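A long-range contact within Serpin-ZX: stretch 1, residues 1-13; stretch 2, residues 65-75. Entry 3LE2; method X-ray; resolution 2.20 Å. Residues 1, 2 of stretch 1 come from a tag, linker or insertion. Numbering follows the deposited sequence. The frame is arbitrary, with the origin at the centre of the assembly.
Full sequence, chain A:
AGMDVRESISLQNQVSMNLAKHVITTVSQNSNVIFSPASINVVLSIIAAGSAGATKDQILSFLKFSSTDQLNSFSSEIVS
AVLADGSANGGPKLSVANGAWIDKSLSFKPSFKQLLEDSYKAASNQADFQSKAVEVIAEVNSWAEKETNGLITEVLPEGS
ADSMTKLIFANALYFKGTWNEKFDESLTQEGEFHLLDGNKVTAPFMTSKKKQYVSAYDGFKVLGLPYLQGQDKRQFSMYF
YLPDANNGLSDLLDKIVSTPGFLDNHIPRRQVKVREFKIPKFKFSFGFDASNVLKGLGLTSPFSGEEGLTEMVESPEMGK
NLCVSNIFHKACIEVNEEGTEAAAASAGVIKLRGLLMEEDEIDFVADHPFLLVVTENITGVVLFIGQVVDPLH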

# COMPACT_ATOMS: atom_id res chain seq x y z
N ALA A 1 25.34 1.02 -10.02
CA ALA A 1 25.96 -0.25 -9.63
C ALA A 1 25.39 -1.45 -10.40
O ALA A 1 25.55 -1.56 -11.62
N GLY A 2 24.72 -2.34 -9.67
CA GLY A 2 24.18 -3.58 -10.21
C GLY A 2 23.75 -4.41 -9.01
O GLY A 2 24.47 -4.48 -8.02
N MET A 3 22.57 -5.03 -9.08
CA MET A 3 21.99 -5.60 -7.86
C MET A 3 20.77 -6.50 -8.11
O MET A 3 20.03 -6.32 -9.07
N ASP A 4 20.57 -7.47 -7.22
CA ASP A 4 19.50 -8.45 -7.38
C ASP A 4 18.14 -7.86 -7.05
O ASP A 4 17.99 -7.10 -6.09
N VAL A 5 17.14 -8.23 -7.84
CA VAL A 5 15.78 -7.73 -7.62
C VAL A 5 15.30 -8.03 -6.19
O VAL A 5 14.61 -7.21 -5.58
N ARG A 6 15.70 -9.18 -5.65
CA ARG A 6 15.33 -9.51 -4.28
C ARG A 6 15.83 -8.46 -3.29
O ARG A 6 15.11 -8.11 -2.36
N GLU A 7 17.06 -7.99 -3.47
CA GLU A 7 17.60 -7.02 -2.53
C GLU A 7 17.01 -5.65 -2.76
O GLU A 7 16.77 -4.91 -1.80
N SER A 8 16.75 -5.32 -4.03
CA SER A 8 16.03 -4.09 -4.39
C SER A 8 14.70 -4.01 -3.65
O SER A 8 14.41 -3.03 -2.97
N ILE A 9 13.91 -5.07 -3.78
CA ILE A 9 12.61 -5.17 -3.12
C ILE A 9 12.75 -5.08 -1.62
O ILE A 9 11.95 -4.43 -0.95
N SER A 10 13.77 -5.74 -1.08
CA SER A 10 13.99 -5.72 0.35
C SER A 10 14.38 -4.32 0.83
O SER A 10 13.88 -3.84 1.85
N LEU A 11 15.25 -3.64 0.09
CA LEU A 11 15.57 -2.25 0.42
C LEU A 11 14.34 -1.33 0.28
O LEU A 11 14.09 -0.52 1.17
N GLN A 12 13.59 -1.47 -0.81
CA GLN A 12 12.39 -0.66 -1.03
C GLN A 12 11.40 -0.77 0.12
O GLN A 12 10.85 0.24 0.56
N ASN A 13 11.16 -1.99 0.58
CA ASN A 13 10.15 -2.20 1.60
C ASN A 13 10.51 -1.52 2.91
O ASN A 13 9.63 -1.08 3.65
N PHE A 65 17.27 1.13 -7.57
CA PHE A 65 17.59 0.53 -8.86
C PHE A 65 18.56 1.47 -9.53
O PHE A 65 18.52 2.67 -9.28
N SER A 66 19.41 0.92 -10.39
CA SER A 66 20.51 1.69 -10.97
C SER A 66 20.14 2.53 -12.19
O SER A 66 20.74 3.57 -12.43
N SER A 67 19.15 2.08 -12.97
CA SER A 67 18.76 2.81 -14.18
C SER A 67 17.25 2.89 -14.39
O SER A 67 16.49 2.10 -13.82
N THR A 68 16.84 3.84 -15.22
CA THR A 68 15.45 3.96 -15.61
C THR A 68 14.97 2.70 -16.32
O THR A 68 13.80 2.33 -16.22
N ASP A 69 15.87 2.04 -17.04
CA ASP A 69 15.54 0.78 -17.69
C ASP A 69 15.19 -0.29 -16.66
O ASP A 69 14.23 -1.04 -16.84
N GLN A 70 15.97 -0.37 -15.60
CA GLN A 70 15.70 -1.31 -14.53
C GLN A 70 14.34 -1.00 -13.91
O GLN A 70 13.52 -1.91 -13.73
N LEU A 71 14.08 0.26 -13.61
CA LEU A 71 12.78 0.61 -13.06
C LEU A 71 11.67 0.17 -13.99
O LEU A 71 10.76 -0.54 -13.57
N ASN A 72 11.77 0.59 -15.26
CA ASN A 72 10.74 0.31 -16.26
C ASN A 72 10.34 -1.16 -16.29
O ASN A 72 9.16 -1.49 -16.28
N SER A 73 11.35 -2.03 -16.31
CA SER A 73 11.16 -3.47 -16.38
C SER A 73 10.59 -4.05 -15.11
O SER A 73 9.73 -4.93 -15.15
N PHE A 74 11.12 -3.62 -13.97
CA PHE A 74 10.64 -4.10 -12.68
C PHE A 74 9.14 -3.81 -12.61
O PHE A 74 8.35 -4.63 -12.13
N SER A 75 8.75 -2.66 -13.12
CA SER A 75 7.34 -2.30 -13.13
C SER A 75 6.52 -3.25 -14.02
O SER A 75 5.58 -3.88 -13.54

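The one hydrogen bond that joins these two stretches is made by a residue the natural protein lacks: Ala-1, from the expression tag, donates from its backbone N to OG of Ser-66 at 3.0 Å. Ser-66 suits the role because its CA-to-CB bond points toward stretch 1 and its short side chain, with chi1 in the m well, presents an oxygen able to accept. As the tag is engineered and exposed, and also touches a crystal neighbour, this polar link belongs to the crystallised construct.

The rest of the contact is carried largely by two phenylalanines. The helices 5-13 and 68-75 run almost perpendicular, at 87°, and their axes come no closer than 12.7 Å. Phe-74 points toward stretch 1 in the t rotamer. Its ring meets Val-5, CG2 of which lies 3.7 Å from Phe-74 CD1, and Ile-9, CG1 of which lies 3.8 Å from Phe-74 CE1. Val-5 and Ile-9 are four residues apart, about one helical turn, so both can reach the same ring. The CA-to-CB bond of Ile-9 points sideways, but its m, t conformation brings the end of the side chain nearer to Phe-74; Val-5, also sideways, adopts p.

Phe-65, in the loop before the second helix, has chi1 in m and a CA-to-CB bond that points sideways, but its ring comes nearer to stretch 1. Ser-8 CB lies over one face of that ring, 3.9 Å from the Phe-65 ring centroid and 27° off the ring normal, a CH-pi contact; its nearest ring atom is Phe-65 CZ, at 3.5 Å. The small serine sits where the backbones are near each other, the CA atoms of Ser-8 and Phe-65 being 6.6 Å apart. The hydroxyl of Ser-8, which is m, is hydrogen-bonded to a residue adjoining one of the stretches, so this buried polar group has a partner. One turn on, Gln-12 points toward stretch 2 with chi1 m and chi2 t; its long side chain places the terminal amide at the edge of the Phe-65 ring and also near Phe-74.

Asp-4 points away from stretch 2 and caps its own helix, OD2 accepting from Arg-6 N at 3.0 Å. Ser-67, with chi1 p, does the same for the second helix, its OG accepting from Gln-70 N at 3.1 Å. Gln-70 points toward stretch 1, yet its OE1 accepts from Ser-66 N at 3.2 Å, bracing the loop that carries Ser-66.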

# COMPACT_ATOMS: atom_id res chain seq x y z
CB ALA A 1 25.84 -0.45 -8.12
CB MET A 3 21.62 -4.46 -6.91
CG MET A 3 21.01 -4.89 -5.60
SD MET A 3 20.69 -3.48 -4.53
CE MET A 3 22.36 -2.88 -4.28
CB ASP A 4 19.74 -9.67 -6.49
CG ASP A 4 18.91 -10.87 -6.91
OD1 ASP A 4 19.31 -11.56 -7.88
OD2 ASP A 4 17.86 -11.14 -6.29
CB VAL A 5 14.81 -8.29 -8.68
CG1 VAL A 5 14.52 -9.76 -8.42
CG2 VAL A 5 13.53 -7.47 -8.71
CB ARG A 6 15.89 -10.87 -3.88
CG ARG A 6 15.34 -12.03 -4.67
CD ARG A 6 13.94 -12.40 -4.23
NE ARG A 6 13.54 -13.72 -4.72
CZ ARG A 6 12.35 -14.27 -4.50
NH1 ARG A 6 11.43 -13.60 -3.81
NH2 ARG A 6 12.08 -15.48 -4.99
CB GLU A 7 19.15 -7.00 -2.47
CG GLU A 7 19.89 -7.28 -3.77
CD GLU A 7 21.41 -7.50 -3.59
OE1 GLU A 7 21.89 -7.61 -2.44
OE2 GLU A 7 22.13 -7.57 -4.61
CB SER A 8 15.79 -4.02 -5.90
OG SER A 8 16.92 -3.51 -6.59
CB ILE A 9 11.90 -6.48 -3.47
CG1 ILE A 9 11.58 -6.53 -4.96
CG2 ILE A 9 10.64 -6.66 -2.63
CD1 ILE A 9 10.92 -7.82 -5.39
CB SER A 10 15.06 -6.75 0.75
OG SER A 10 15.10 -6.92 2.16
CB LEU A 11 16.72 -1.75 -0.45
CG LEU A 11 18.04 -2.50 -0.24
CD1 LEU A 11 19.05 -2.13 -1.30
CD2 LEU A 11 18.60 -2.24 1.15
CB GLN A 12 11.67 -1.05 -2.32
CG GLN A 12 12.30 -0.56 -3.59
CD GLN A 12 11.29 -0.51 -4.73
OE1 GLN A 12 11.53 0.14 -5.76
NE2 GLN A 12 10.15 -1.17 -4.54
CB ASN A 13 9.89 -3.69 1.82
CG ASN A 13 9.27 -4.37 0.61
OD1 ASN A 13 8.70 -3.71 -0.26
ND2 ASN A 13 9.38 -5.69 0.55
CB PHE A 65 16.33 0.37 -9.72
CG PHE A 65 15.45 -0.78 -9.30
CD1 PHE A 65 15.60 -2.04 -9.88
CD2 PHE A 65 14.46 -0.60 -8.35
CE1 PHE A 65 14.78 -3.10 -9.50
CE2 PHE A 65 13.64 -1.66 -7.98
CZ PHE A 65 13.80 -2.91 -8.55
CB SER A 66 21.69 0.77 -11.31
OG SER A 66 22.41 0.43 -10.14
CB SER A 67 19.41 2.20 -15.43
OG SER A 67 18.78 0.97 -15.78
CB THR A 68 15.23 5.17 -16.54
OG1 THR A 68 16.32 5.26 -17.45
CG2 THR A 68 15.15 6.45 -15.73
CB ASP A 69 16.68 0.32 -18.58
CG ASP A 69 16.70 1.03 -19.92
OD1 ASP A 69 15.84 1.92 -20.14
OD2 ASP A 69 17.56 0.69 -20.76
CB GLN A 70 16.79 -1.26 -13.45
CG GLN A 70 18.08 -2.00 -13.78
CD GLN A 70 18.95 -2.21 -12.55
OE1 GLN A 70 19.95 -1.52 -12.35
NE2 GLN A 70 18.56 -3.18 -11.70
CB LEU A 71 12.65 2.10 -12.81
CG LEU A 71 13.40 2.61 -11.59
CD1 LEU A 71 13.32 4.15 -11.54
CD2 LEU A 71 12.84 1.97 -10.33
CB ASN A 72 11.18 0.78 -17.65
CG ASN A 72 11.26 2.30 -17.78
OD1 ASN A 72 10.69 3.04 -16.96
ND2 ASN A 72 11.96 2.78 -18.80
CB SER A 73 12.51 -4.16 -16.66
OG SER A 73 13.15 -3.62 -17.79
CB PHE A 74 11.40 -3.43 -11.54
CG PHE A 74 10.84 -3.72 -10.17
CD1 PHE A 74 10.94 -4.97 -9.61
CD2 PHE A 74 10.24 -2.71 -9.43
CE1 PHE A 74 10.43 -5.23 -8.35
CE2 PHE A 74 9.73 -2.96 -8.17
CZ PHE A 74 9.83 -4.22 -7.63
CB SER A 75 7.17 -0.86 -13.59
OG SER A 75 5.88 -0.40 -13.24